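PDB 4Z80: EGF family domain-containing protein, which probably serves as a parasite surface adhesin of the AMA family, binding a RON2-like partner at the moving junction formed during host-cell invasion. Local coordinates for residues His25-Trp30 with Met90-Cys95; Tyr45-Arg50 with Thr336-Glu341; Ser61-Ser66 with Cys274-Pro279; Phe19-Asn24 with Lys343-Glu348; Val54-Gly59 with Leu388-Gly393. All blocks are in the same frame, centred on the assembly; numbering follows the deposited sequence.

Contact 1 (His25-Trp30 with Met90-Cys95)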
# COMPACT_ATOMS: atom_id res chain seq x y z
N HIS A 25 -12.38 -9.18 -1.05
CA HIS A 25 -11.64 -7.93 -1.15
C HIS A 25 -12.48 -6.84 -0.51
O HIS A 25 -13.12 -6.02 -1.19
CB HIS A 25 -11.30 -7.62 -2.60
CG HIS A 25 -10.29 -6.52 -2.77
ND1 HIS A 25 -9.03 -6.59 -2.23
CD2 HIS A 25 -10.35 -5.36 -3.45
CE1 HIS A 25 -8.35 -5.50 -2.55
NE2 HIS A 25 -9.13 -4.74 -3.30
N VAL A 26 -12.47 -6.84 0.82
CA VAL A 26 -13.41 -6.05 1.58
C VAL A 26 -12.75 -4.82 2.19
O VAL A 26 -11.53 -4.65 2.14
CB VAL A 26 -14.05 -6.88 2.71
CG1 VAL A 26 -14.73 -8.11 2.14
CG2 VAL A 26 -13.01 -7.30 3.74
N ASP A 27 -13.60 -3.96 2.74
CA ASP A 27 -13.17 -2.80 3.49
C ASP A 27 -13.29 -3.13 4.96
O ASP A 27 -14.39 -3.17 5.49
CB ASP A 27 -14.03 -1.58 3.15
CG ASP A 27 -13.61 -0.32 3.89
OD1 ASP A 27 -12.39 -0.04 3.93
OD2 ASP A 27 -14.49 0.39 4.41
N LEU A 28 -12.17 -3.44 5.60
CA LEU A 28 -12.22 -3.75 7.02
C LEU A 28 -11.54 -2.68 7.84
O LEU A 28 -10.70 -1.92 7.35
CB LEU A 28 -11.59 -5.12 7.30
CG LEU A 28 -10.08 -5.33 7.17
CD1 LEU A 28 -9.30 -4.86 8.40
CD2 LEU A 28 -9.79 -6.81 6.94
N ILE A 29 -11.94 -2.62 9.10
CA ILE A 29 -11.28 -1.79 10.08
C ILE A 29 -10.96 -2.66 11.29
O ILE A 29 -11.68 -3.64 11.56
CB ILE A 29 -12.14 -0.58 10.49
CG1 ILE A 29 -13.53 -1.05 10.89
CG2 ILE A 29 -12.23 0.42 9.33
CD1 ILE A 29 -14.21 -0.14 11.82
N TRP A 30 -9.90 -2.33 12.02
CA TRP A 30 -9.49 -3.13 13.17
C TRP A 30 -10.32 -2.75 14.38
O TRP A 30 -10.53 -1.57 14.65
CB TRP A 30 -7.98 -2.95 13.45
CG TRP A 30 -7.13 -3.21 12.25
CD1 TRP A 30 -6.41 -2.29 11.55
CD2 TRP A 30 -6.92 -4.47 11.60
NE1 TRP A 30 -5.77 -2.89 10.49
CE2 TRP A 30 -6.06 -4.23 10.51
CE3 TRP A 30 -7.38 -5.77 11.83
CZ2 TRP A 30 -5.66 -5.24 9.64
CZ3 TRP A 30 -6.97 -6.77 10.96
CH2 TRP A 30 -6.12 -6.50 9.89
N MET A 90 -9.37 6.90 2.53
CA MET A 90 -8.16 6.09 2.69
C MET A 90 -8.14 5.00 1.62
O MET A 90 -9.18 4.57 1.13
CB MET A 90 -8.08 5.48 4.09
CG MET A 90 -9.22 4.56 4.46
SD MET A 90 -9.11 4.11 6.22
CE MET A 90 -10.46 2.94 6.31
N ALA A 91 -6.93 4.57 1.25
CA ALA A 91 -6.77 3.44 0.35
C ALA A 91 -7.31 2.18 1.02
O ALA A 91 -6.99 1.91 2.18
CB ALA A 91 -5.30 3.26 -0.03
N ALA A 92 -8.12 1.42 0.30
CA ALA A 92 -8.86 0.30 0.88
C ALA A 92 -8.80 -0.92 -0.03
O ALA A 92 -8.54 -0.80 -1.23
CB ALA A 92 -10.31 0.69 1.12
N GLY A 93 -9.05 -2.08 0.57
CA GLY A 93 -9.06 -3.35 -0.14
C GLY A 93 -8.25 -4.36 0.64
O GLY A 93 -7.04 -4.21 0.77
N ALA A 94 -8.90 -5.40 1.15
CA ALA A 94 -8.24 -6.33 2.06
C ALA A 94 -7.22 -7.26 1.43
O ALA A 94 -6.37 -7.79 2.15
CB ALA A 94 -9.29 -7.16 2.78
N CYS A 95 -7.29 -7.49 0.12
CA CYS A 95 -6.35 -8.39 -0.55
C CYS A 95 -5.14 -7.64 -1.09
O CYS A 95 -5.30 -6.60 -1.73
CB CYS A 95 -7.02 -9.14 -1.70
SG CYS A 95 -8.31 -10.29 -1.18
O HOH W 1 -8.00 -2.06 -3.72
O HOH W 2 -9.50 -3.40 3.76
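From CB outward, the His25 side chain leaves with CG anti to the backbone N (chi1 -168°), which carries the imidazole across the loop 92-95. ND1 accepts the Cys95 N-H, with ND1 and N 3.1 Å apart and the donor close to the ring plane. CE1 comes down on Gly93 CA, 3.3 Å away, and this CH-pi contact covers one ring face. At the tip, NE2 lies 2.9 Å from water 1, which in turn donates to Ala92 O. Next along the chain, Val26 O takes a weak bond from Ala94 N, while Val26 CG2 rests on Ala94 CB at 3.8 Å. Asp27 OD1 reaches Ala92 CB, but its hydrogen-bond partner is Ser61 OG. This joins the edge strand 27-30 to the loop that ends in Cys95, disulfide-bonded to Cys344. Because ND1 accepts a backbone N-H, any proton on a neutral imidazole should sit on NE2, the nitrogen facing the water.

Contact 2 (Tyr45-Arg50 with Thr336-Glu341)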
# COMPACT_ATOMS: atom_id res chain seq x y z
N TYR A 45 -6.39 -11.90 15.25
CA TYR A 45 -6.78 -10.59 14.75
C TYR A 45 -8.30 -10.47 14.72
O TYR A 45 -8.98 -11.43 14.38
CB TYR A 45 -6.22 -10.38 13.35
CG TYR A 45 -4.71 -10.40 13.31
CD1 TYR A 45 -4.01 -11.60 13.19
CD2 TYR A 45 -3.98 -9.23 13.41
CE1 TYR A 45 -2.64 -11.61 13.17
CE2 TYR A 45 -2.61 -9.23 13.39
CZ TYR A 45 -1.94 -10.43 13.27
OH TYR A 45 -0.57 -10.45 13.25
N ARG A 46 -8.80 -9.30 15.07
CA ARG A 46 -10.23 -9.03 15.09
C ARG A 46 -10.57 -7.82 14.24
O ARG A 46 -9.90 -6.79 14.33
CB ARG A 46 -10.71 -8.80 16.53
CG ARG A 46 -10.37 -9.93 17.48
CD ARG A 46 -11.41 -11.01 17.42
NE ARG A 46 -12.59 -10.63 18.19
CZ ARG A 46 -13.83 -11.05 17.94
NH1 ARG A 46 -14.83 -10.64 18.71
NH2 ARG A 46 -14.08 -11.85 16.92
N TRP A 47 -11.61 -7.93 13.42
CA TRP A 47 -11.99 -6.80 12.59
C TRP A 47 -13.48 -6.77 12.26
O TRP A 47 -14.23 -7.72 12.48
CB TRP A 47 -11.17 -6.81 11.29
CG TRP A 47 -11.44 -7.94 10.30
CD1 TRP A 47 -12.34 -7.93 9.27
CD2 TRP A 47 -10.79 -9.21 10.24
NE1 TRP A 47 -12.28 -9.11 8.57
CE2 TRP A 47 -11.33 -9.91 9.15
CE3 TRP A 47 -9.78 -9.82 11.00
CZ2 TRP A 47 -10.92 -11.20 8.81
CZ3 TRP A 47 -9.37 -11.10 10.65
CH2 TRP A 47 -9.94 -11.78 9.57
N THR A 48 -13.90 -5.61 11.76
CA THR A 48 -15.23 -5.39 11.23
C THR A 48 -15.14 -5.20 9.73
O THR A 48 -14.28 -4.47 9.24
CB THR A 48 -15.90 -4.16 11.87
OG1 THR A 48 -16.25 -4.46 13.23
CG2 THR A 48 -17.16 -3.75 11.10
N GLU A 49 -16.04 -5.83 9.00
CA GLU A 49 -16.14 -5.65 7.56
C GLU A 49 -17.22 -4.62 7.27
O GLU A 49 -18.40 -4.88 7.51
CB GLU A 49 -16.45 -6.99 6.90
CG GLU A 49 -16.63 -6.95 5.42
CD GLU A 49 -16.98 -8.32 4.87
OE1 GLU A 49 -16.27 -9.30 5.21
OE2 GLU A 49 -17.98 -8.41 4.10
N ARG A 50 -16.82 -3.46 6.78
CA ARG A 50 -17.75 -2.36 6.53
C ARG A 50 -18.51 -2.55 5.23
O ARG A 50 -19.71 -2.24 5.14
CB ARG A 50 -16.99 -1.02 6.50
CG ARG A 50 -16.29 -0.72 7.80
CD ARG A 50 -16.07 0.77 8.01
NE ARG A 50 -15.22 1.37 6.98
CZ ARG A 50 -14.86 2.64 6.96
NH1 ARG A 50 -14.09 3.10 5.98
NH2 ARG A 50 -15.28 3.46 7.92
N THR A 336 -5.10 -4.89 5.40
CA THR A 336 -4.96 -6.16 4.71
C THR A 336 -5.45 -7.28 5.63
O THR A 336 -5.15 -7.27 6.82
CB THR A 336 -3.50 -6.38 4.30
OG1 THR A 336 -3.12 -5.40 3.33
CG2 THR A 336 -3.28 -7.77 3.71
N ARG A 337 -6.20 -8.24 5.09
CA ARG A 337 -6.78 -9.29 5.92
C ARG A 337 -5.70 -10.35 6.21
O ARG A 337 -4.92 -10.71 5.34
CB ARG A 337 -8.03 -9.90 5.27
CG ARG A 337 -7.88 -10.49 3.86
CD ARG A 337 -9.24 -10.88 3.28
NE ARG A 337 -9.95 -11.79 4.20
CZ ARG A 337 -11.27 -11.94 4.27
NH1 ARG A 337 -12.09 -11.26 3.48
NH2 ARG A 337 -11.77 -12.79 5.16
N PRO A 338 -5.64 -10.81 7.47
CA PRO A 338 -4.55 -11.69 7.90
C PRO A 338 -4.69 -13.11 7.35
O PRO A 338 -3.73 -13.89 7.40
CB PRO A 338 -4.67 -11.67 9.43
CG PRO A 338 -6.08 -11.36 9.69
CD PRO A 338 -6.51 -10.42 8.59
N ASP A 339 -5.87 -13.42 6.82
CA ASP A 339 -6.14 -14.72 6.20
C ASP A 339 -6.04 -14.62 4.67
O ASP A 339 -6.64 -15.40 3.96
CB ASP A 339 -7.52 -15.24 6.61
CG ASP A 339 -8.63 -14.22 6.39
OD1 ASP A 339 -8.33 -13.11 5.90
OD2 ASP A 339 -9.80 -14.52 6.69
N HIS A 340 -5.26 -13.66 4.17
CA HIS A 340 -5.28 -13.38 2.73
C HIS A 340 -4.79 -14.56 1.89
O HIS A 340 -5.23 -14.72 0.75
CB HIS A 340 -4.46 -12.12 2.41
CG HIS A 340 -2.98 -12.26 2.61
ND1 HIS A 340 -2.13 -12.65 1.60
CD2 HIS A 340 -2.21 -12.09 3.71
CE1 HIS A 340 -0.89 -12.69 2.07
NE2 HIS A 340 -0.91 -12.36 3.34
N GLU A 341 -3.91 -15.40 2.42
CA GLU A 341 -3.45 -16.54 1.63
C GLU A 341 -4.57 -17.49 1.24
O GLU A 341 -4.50 -18.14 0.20
CB GLU A 341 -2.38 -17.32 2.39
CG GLU A 341 -1.10 -16.54 2.57
CD GLU A 341 -1.09 -15.71 3.84
OE1 GLU A 341 -2.16 -15.52 4.45
OE2 GLU A 341 0.01 -15.27 4.22
O HOH W 3 -15.02 -11.43 3.41
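Two rings and a guanidinium frame this contact, and Pro338 sits between the rings. Its CB approaches the Tyr45 ring obliquely and off-centre, 4.3 Å from the centroid, in a CH-pi contact, while its CG also touches Tyr45 CB. On the Trp47 side the same CG meets CZ3 obliquely at 3.4 Å, proline and indole tip to tip. Near the indole plane, at the six-membered edge, stand Arg337 NH2, 4.1 Å from Trp47 CZ2, and Asp339 OD2, 4.0 Å from Trp47 CH2. The guanidinium is turned 81° from the indole and so presents no stacked face to it. Trp47 gets there with CG between the backbone N and carbonyl carbon (chi1 69°). Strand 43-51 is the middle of a three-stranded antiparallel sheet, and the partner is a type I turn from Arg337 to His340 leading into helix 340-343. Across that turn Arg337 grips Asp339 side-on in a salt bridge: NE to OD1 at 2.7 Å and NH2 to the syn lone pair of OD2 at 3.0 Å, both nearly straight. The bend at chi3 of Arg337 allows this, and the pair fixes the rotation of both groups. Arg337 NH1 is left to bond Asn24 O and water 3, 2.9 Å away, which also lies within hydrogen-bonding distance of Glu49 OE1. Phe253, from helix 252-262, meets the Tyr45 ring edge-to-face and also touches Pro338.

Contact 3 (Ser61-Ser66 with Cys274-Pro279)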
# COMPACT_ATOMS: atom_id res chain seq x y z
N SER A 61 -12.11 3.81 0.79
CA SER A 61 -13.23 3.93 1.71
C SER A 61 -13.04 5.18 2.55
O SER A 61 -11.96 5.76 2.58
CB SER A 61 -13.36 2.69 2.59
OG SER A 61 -12.27 2.61 3.49
N GLU A 62 -14.09 5.60 3.24
CA GLU A 62 -14.00 6.79 4.06
C GLU A 62 -12.95 6.65 5.15
O GLU A 62 -12.90 5.64 5.85
CB GLU A 62 -15.35 7.10 4.69
CG GLU A 62 -16.37 7.68 3.71
CD GLU A 62 -16.96 6.66 2.75
OE1 GLU A 62 -16.80 5.44 2.97
OE2 GLU A 62 -17.59 7.09 1.76
N MET A 63 -12.12 7.67 5.28
CA MET A 63 -11.14 7.71 6.34
C MET A 63 -11.81 7.37 7.67
O MET A 63 -12.84 7.95 8.03
CB MET A 63 -10.46 9.07 6.41
CG MET A 63 -9.50 9.23 7.59
SD MET A 63 -8.14 8.04 7.64
CE MET A 63 -7.09 8.65 6.31
N TYR A 64 -11.23 6.40 8.36
CA TYR A 64 -11.73 5.93 9.64
C TYR A 64 -10.68 6.22 10.69
O TYR A 64 -9.54 5.75 10.57
CB TYR A 64 -12.03 4.43 9.57
CG TYR A 64 -12.48 3.81 10.87
CD1 TYR A 64 -13.80 3.92 11.28
CD2 TYR A 64 -11.60 3.10 11.66
CE1 TYR A 64 -14.23 3.34 12.46
CE2 TYR A 64 -12.02 2.52 12.85
CZ TYR A 64 -13.33 2.64 13.24
OH TYR A 64 -13.75 2.06 14.41
N ASP A 65 -11.05 7.00 11.70
CA ASP A 65 -10.13 7.34 12.77
C ASP A 65 -10.79 7.09 14.12
O ASP A 65 -11.65 7.85 14.56
CB ASP A 65 -9.68 8.80 12.65
CG ASP A 65 -8.47 9.10 13.51
OD1 ASP A 65 -8.34 8.47 14.58
OD2 ASP A 65 -7.65 9.97 13.13
N SER A 66 -10.38 6.02 14.78
CA SER A 66 -10.92 5.64 16.08
C SER A 66 -9.92 5.95 17.20
O SER A 66 -9.98 5.36 18.27
CB SER A 66 -11.29 4.16 16.10
OG SER A 66 -10.18 3.35 15.77
N CYS A 274 -3.19 15.01 7.34
CA CYS A 274 -3.41 14.03 8.39
C CYS A 274 -3.09 12.66 7.80
O CYS A 274 -3.78 12.21 6.89
CB CYS A 274 -4.85 14.08 8.89
SG CYS A 274 -5.11 13.48 10.58
N PHE A 275 -2.03 12.04 8.31
CA PHE A 275 -1.53 10.77 7.79
C PHE A 275 -2.04 9.61 8.64
O PHE A 275 -1.70 9.49 9.81
CB PHE A 275 0.00 10.76 7.76
CG PHE A 275 0.59 11.80 6.83
CD1 PHE A 275 0.68 11.56 5.47
CD2 PHE A 275 1.05 13.01 7.32
CE1 PHE A 275 1.22 12.50 4.62
CE2 PHE A 275 1.59 13.95 6.47
CZ PHE A 275 1.67 13.70 5.11
N ARG A 276 -2.86 8.75 8.05
CA ARG A 276 -3.41 7.61 8.76
C ARG A 276 -3.72 6.48 7.80
O ARG A 276 -4.10 6.72 6.65
CB ARG A 276 -4.67 8.00 9.54
CG ARG A 276 -5.32 6.84 10.30
CD ARG A 276 -6.39 7.31 11.27
NE ARG A 276 -7.00 6.18 11.96
CZ ARG A 276 -6.73 5.77 13.20
NH1 ARG A 276 -5.83 6.41 13.95
NH2 ARG A 276 -7.36 4.71 13.68
N SER A 277 -3.55 5.25 8.27
CA SER A 277 -3.87 4.06 7.51
C SER A 277 -3.23 4.08 6.13
O SER A 277 -3.86 3.79 5.12
CB SER A 277 -5.38 3.89 7.41
OG SER A 277 -5.93 3.81 8.72
N LEU A 278 -1.94 4.39 6.10
CA LEU A 278 -1.24 4.58 4.85
C LEU A 278 -1.09 3.28 4.09
O LEU A 278 -0.79 2.24 4.68
CB LEU A 278 0.14 5.19 5.09
CG LEU A 278 0.16 6.59 5.70
CD1 LEU A 278 1.60 7.05 5.89
CD2 LEU A 278 -0.61 7.58 4.86
N PRO A 279 -1.27 3.32 2.76
CA PRO A 279 -0.95 2.15 1.96
C PRO A 279 0.57 1.96 1.85
O PRO A 279 1.34 2.84 2.26
CB PRO A 279 -1.59 2.47 0.61
CG PRO A 279 -1.49 3.93 0.50
CD PRO A 279 -1.62 4.47 1.91
O HOH W 4 -8.44 3.56 9.56
O HOH W 5 -5.16 9.28 13.97
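Arg276 carries the tight half of this contact, reaching out with its chain extended from CG to NE. NE donates to a lone pair of Tyr64 O at 2.9 Å, and the oxygen lies at the guanidinium edge. Over one face the Asp65 carboxylate is stacked, the two planes only 15° apart. The salt bridge from Asp65 OD1 to Arg276 NH1 (3.3 Å) therefore rests on charge alone, with no N-H aimed at the oxygen, which is hydrogen-bonded to Ser67 OG. Met63, bent at chi2 and chi3, crosses the aliphatic part obliquely and sets CE 3.6 Å from Arg276 O. The looser joins run through water. Water 4 donates to Tyr64 O and accepts from Ser277 OG, both at 2.7 Å; water 5 links Asp65 OD2 to Arg276 NH1. Farther out, Asp175 and Glu177 form salt bridges with NH1 and NH2, so three acidic groups would stabilise the positive charge. This buried arginine, ringed by carboxylates, joins the loop after strand 60-62 to that before strand 280-283.

Contact 4 (Phe19-Asn24 with Lys343-Glu348)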
# COMPACT_ATOMS: atom_id res chain seq x y z
N PHE A 19 -10.49 -17.11 -4.66
CA PHE A 19 -10.65 -16.40 -5.93
C PHE A 19 -11.95 -15.59 -5.96
O PHE A 19 -12.25 -14.96 -6.97
CB PHE A 19 -10.60 -17.38 -7.11
CG PHE A 19 -9.30 -18.14 -7.19
CD1 PHE A 19 -8.12 -17.49 -7.50
CD2 PHE A 19 -9.26 -19.49 -6.91
CE1 PHE A 19 -6.91 -18.18 -7.55
CE2 PHE A 19 -8.06 -20.19 -6.96
CZ PHE A 19 -6.89 -19.53 -7.28
N ASN A 20 -12.69 -15.57 -4.84
CA ASN A 20 -13.94 -14.81 -4.79
C ASN A 20 -13.67 -13.36 -4.38
O ASN A 20 -13.90 -12.95 -3.24
CB ASN A 20 -14.94 -15.45 -3.83
CG ASN A 20 -16.33 -14.87 -3.97
OD1 ASN A 20 -16.50 -13.82 -4.59
ND2 ASN A 20 -17.32 -15.54 -3.41
N ILE A 21 -13.21 -12.59 -5.36
CA ILE A 21 -12.68 -11.26 -5.10
C ILE A 21 -13.73 -10.29 -4.57
O ILE A 21 -13.48 -9.60 -3.60
CB ILE A 21 -11.99 -10.73 -6.38
CG1 ILE A 21 -10.68 -11.51 -6.59
CG2 ILE A 21 -11.69 -9.22 -6.29
CD1 ILE A 21 -9.98 -11.23 -7.90
N PRO A 22 -14.93 -10.23 -5.18
CA PRO A 22 -15.90 -9.28 -4.60
C PRO A 22 -16.30 -9.60 -3.16
O PRO A 22 -16.52 -8.69 -2.37
CB PRO A 22 -17.11 -9.41 -5.55
CG PRO A 22 -16.51 -9.82 -6.85
CD PRO A 22 -15.43 -10.81 -6.44
N LYS A 23 -16.36 -10.88 -2.81
CA LYS A 23 -16.73 -11.26 -1.45
C LYS A 23 -15.62 -10.99 -0.43
O LYS A 23 -15.89 -10.64 0.72
CB LYS A 23 -17.12 -12.74 -1.40
CG LYS A 23 -17.68 -13.21 -0.06
CD LYS A 23 -18.13 -14.65 -0.13
CE LYS A 23 -18.95 -15.06 1.08
NZ LYS A 23 -18.13 -15.21 2.31
N ASN A 24 -14.36 -11.15 -0.86
CA ASN A 24 -13.24 -11.17 0.08
C ASN A 24 -12.34 -9.94 0.04
O ASN A 24 -11.64 -9.67 1.01
CB ASN A 24 -12.41 -12.43 -0.18
CG ASN A 24 -13.19 -13.69 0.11
OD1 ASN A 24 -14.17 -13.66 0.85
ND2 ASN A 24 -12.78 -14.80 -0.48
N LYS A 343 -7.94 -16.42 1.33
CA LYS A 343 -9.11 -15.60 0.98
C LYS A 343 -8.89 -14.76 -0.28
O LYS A 343 -9.85 -14.18 -0.81
CB LYS A 343 -9.48 -14.68 2.14
CG LYS A 343 -10.14 -15.39 3.32
CD LYS A 343 -11.57 -15.78 3.00
CE LYS A 343 -12.25 -16.47 4.16
NZ LYS A 343 -13.65 -16.83 3.81
N CYS A 344 -7.65 -14.68 -0.74
CA CYS A 344 -7.27 -13.81 -1.85
C CYS A 344 -6.44 -14.55 -2.88
O CYS A 344 -5.82 -15.57 -2.56
CB CYS A 344 -6.48 -12.60 -1.35
SG CYS A 344 -7.27 -11.66 -0.07
N PRO A 345 -6.40 -14.05 -4.12
CA PRO A 345 -5.59 -14.74 -5.13
C PRO A 345 -4.09 -14.63 -4.87
O PRO A 345 -3.62 -13.66 -4.28
CB PRO A 345 -5.97 -14.02 -6.44
CG PRO A 345 -7.24 -13.32 -6.14
CD PRO A 345 -7.17 -12.94 -4.71
N PRO A 346 -3.34 -15.63 -5.33
CA PRO A 346 -1.88 -15.59 -5.22
C PRO A 346 -1.27 -14.64 -6.26
O PRO A 346 -1.96 -14.12 -7.14
CB PRO A 346 -1.49 -17.03 -5.50
CG PRO A 346 -2.50 -17.47 -6.49
CD PRO A 346 -3.79 -16.83 -6.04
N ARG A 347 0.03 -14.43 -6.14
CA ARG A 347 0.75 -13.53 -7.02
C ARG A 347 0.76 -13.99 -8.47
O ARG A 347 0.59 -13.18 -9.38
CB ARG A 347 2.19 -13.39 -6.52
CG ARG A 347 3.06 -12.46 -7.34
CD ARG A 347 4.41 -12.31 -6.69
NE ARG A 347 5.20 -13.51 -6.90
CZ ARG A 347 6.19 -13.63 -7.77
NH1 ARG A 347 6.56 -12.61 -8.53
NH2 ARG A 347 6.83 -14.78 -7.88
N GLU A 348 0.97 -15.28 -8.68
CA GLU A 348 1.22 -15.77 -10.03
C GLU A 348 -0.06 -16.09 -10.79
O GLU A 348 -1.02 -16.60 -10.22
CB GLU A 348 2.07 -17.03 -9.98
CG GLU A 348 3.37 -16.90 -9.18
CD GLU A 348 3.23 -17.22 -7.69
OE1 GLU A 348 2.09 -17.39 -7.19
OE2 GLU A 348 4.28 -17.31 -7.02
O HOH W 6 -15.63 -15.95 1.67
O HOH W 7 -14.98 -14.15 4.05
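The short helix 21-24, near the N-terminus, packs here against the proline-containing loop that leaves helix 340-343. In the first shell, CE1 of the Phe19 ring touches Pro346 CD at 3.7 Å, the two side chains crossing at about a right angle. Ile21 crosses Pro345 in the same manner, CD1 lying 3.9 Å from CG. At the far end Asn24 ND2 gives a weak hydrogen bond to Lys343 O (3.0 Å), and the amide crosses the lysine chain at about a right angle, ND2 3.8 Å from CD. One shell out, Trp355 meets the Phe19 ring edge-to-face, and strand 443-447 touches Phe19, Ile21 and Pro345 through Thr447. Asn20 N-caps the helix, its OD1 taking a weak bond from Lys23 N. Lys343, bent at chi2 (-74°), swings NZ back to a salt bridge with Asp17. Between the ammonium groups of Lys23 and Lys343, 5.0 Å apart from NZ to NZ, sits water 6, accepting from both and donating to Asn24 OD1 at 2.8 Å.

Contact 5 (Val54-Gly59 with Leu388-Gly393)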
# COMPACT_ATOMS: atom_id res chain seq x y z
N VAL A 54 -14.72 -3.87 -2.67
CA VAL A 54 -13.88 -2.68 -2.79
C VAL A 54 -13.23 -2.66 -4.17
O VAL A 54 -12.88 -3.71 -4.71
CB VAL A 54 -12.80 -2.65 -1.67
CG1 VAL A 54 -11.79 -1.51 -1.89
CG2 VAL A 54 -13.46 -2.49 -0.31
N GLY A 55 -13.05 -1.48 -4.74
CA GLY A 55 -12.41 -1.37 -6.05
C GLY A 55 -11.01 -1.97 -6.07
O GLY A 55 -10.21 -1.72 -5.17
N VAL A 56 -10.71 -2.76 -7.10
CA VAL A 56 -9.40 -3.42 -7.24
C VAL A 56 -8.39 -2.52 -7.96
O VAL A 56 -7.24 -2.38 -7.52
CB VAL A 56 -9.56 -4.77 -7.99
CG1 VAL A 56 -8.20 -5.37 -8.41
CG2 VAL A 56 -10.34 -5.75 -7.14
N TYR A 57 -8.80 -1.91 -9.06
CA TYR A 57 -7.93 -1.00 -9.78
C TYR A 57 -7.61 0.20 -8.89
O TYR A 57 -6.46 0.57 -8.70
CB TYR A 57 -8.60 -0.57 -11.09
CG TYR A 57 -7.73 0.21 -12.05
CD1 TYR A 57 -6.63 -0.39 -12.67
CD2 TYR A 57 -8.03 1.52 -12.38
CE1 TYR A 57 -5.84 0.32 -13.56
CE2 TYR A 57 -7.25 2.23 -13.28
CZ TYR A 57 -6.17 1.62 -13.87
OH TYR A 57 -5.40 2.34 -14.77
N VAL A 58 -8.68 0.79 -8.36
CA VAL A 58 -8.61 1.89 -7.41
C VAL A 58 -9.56 1.56 -6.26
O VAL A 58 -10.76 1.38 -6.49
CB VAL A 58 -9.01 3.22 -8.07
CG1 VAL A 58 -9.15 4.32 -7.02
CG2 VAL A 58 -7.99 3.60 -9.11
N GLY A 59 -9.04 1.48 -5.04
CA GLY A 59 -9.83 1.12 -3.88
C GLY A 59 -9.82 2.20 -2.82
O GLY A 59 -8.75 2.62 -2.39
N LEU A 388 -10.14 -3.20 -16.25
CA LEU A 388 -11.58 -3.37 -16.48
C LEU A 388 -12.28 -4.00 -15.27
O LEU A 388 -13.42 -4.47 -15.37
CB LEU A 388 -11.82 -4.24 -17.72
CG LEU A 388 -11.34 -3.72 -19.07
CD1 LEU A 388 -11.55 -4.77 -20.15
CD2 LEU A 388 -12.07 -2.43 -19.43
N SER A 389 -11.62 -4.00 -14.12
CA SER A 389 -12.15 -4.74 -12.97
C SER A 389 -13.13 -3.90 -12.16
O SER A 389 -14.34 -3.97 -12.40
CB SER A 389 -10.98 -5.26 -12.10
OG SER A 389 -10.17 -4.22 -11.58
N SER A 390 -12.64 -3.12 -11.20
CA SER A 390 -13.52 -2.30 -10.39
C SER A 390 -12.74 -1.12 -9.87
O SER A 390 -11.51 -1.17 -9.77
CB SER A 390 -14.13 -3.10 -9.24
OG SER A 390 -13.13 -3.71 -8.43
N ALA A 391 -13.45 -0.04 -9.58
CA ALA A 391 -12.80 1.18 -9.14
C ALA A 391 -13.75 2.03 -8.33
O ALA A 391 -14.92 2.18 -8.68
CB ALA A 391 -12.29 1.96 -10.32
N ASP A 392 -13.23 2.55 -7.23
CA ASP A 392 -13.96 3.52 -6.43
C ASP A 392 -13.61 4.93 -6.95
O ASP A 392 -12.76 5.08 -7.82
CB ASP A 392 -13.63 3.32 -4.95
CG ASP A 392 -14.03 1.94 -4.46
OD1 ASP A 392 -15.15 1.50 -4.80
OD2 ASP A 392 -13.24 1.27 -3.75
N GLY A 393 -14.29 5.95 -6.43
CA GLY A 393 -14.04 7.32 -6.86
C GLY A 393 -14.86 7.79 -8.05
O GLY A 393 -14.59 8.87 -8.59
O HOH W 8 -14.13 -5.27 -6.54
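Ser390 and Asp392 turn their polar ends onto the bend at 54-59 and grip its backbone N-H groups. Ser390 OG, set between its backbone N and carbonyl carbon (chi1 56°), accepts from Val56 N at 2.9 Å. The same hydroxyl donates to water 8, which gives its own proton to Val54 O. Asp392 crosses Val54 at about a right angle and brings OD2 2.9 Å from Gly55 N, approached from above the carboxylate plane; Tyr60 N is a second donor to that oxygen. Main-chain bonds flank these two: Tyr57 N lies almost on the C=O axis of Ser390 and donates to its O, and Asp392 N meets Val58 O at 2.8 Å. Gly55 CA packs closely against Ser390 OG at 3.4 Å. The side chains of Val58 and Ala391 meet CB to CB, while the Tyr57 ring leads away to an edge-to-face contact with Phe386. The result is a backbone-mediated joint between two irregular loops, the one before strand 60-62 and the one after helix 378-387.

Contact 1 lies in the middle, touching all four others. The Asp27-Arg50 salt bridge (OD2 to NE 2.8 Å) ties it to contact 2, their centres 8 Å apart, strands 27-30 and 43-51 being neighbours in one sheet. Arg50 NH1 goes on to bond Glu62 O of contact 3, and Met90 N meets Ser61 O at 2.8 Å, so contacts 1, 2 and 3 interlock. Toward contact 4 the link from contact 1 is covalent, the disulfide of Cys95. Contact 5 joins by His25 O to Val54 N and Ala92 N to Gly59 O, and meets contact 4 where Ile21 CG2 packs on Val56 CG2 at 3.8 Å. Contacts 3 and 4 stand about 23 Å apart between centres, and the second protein chain touches none of the five.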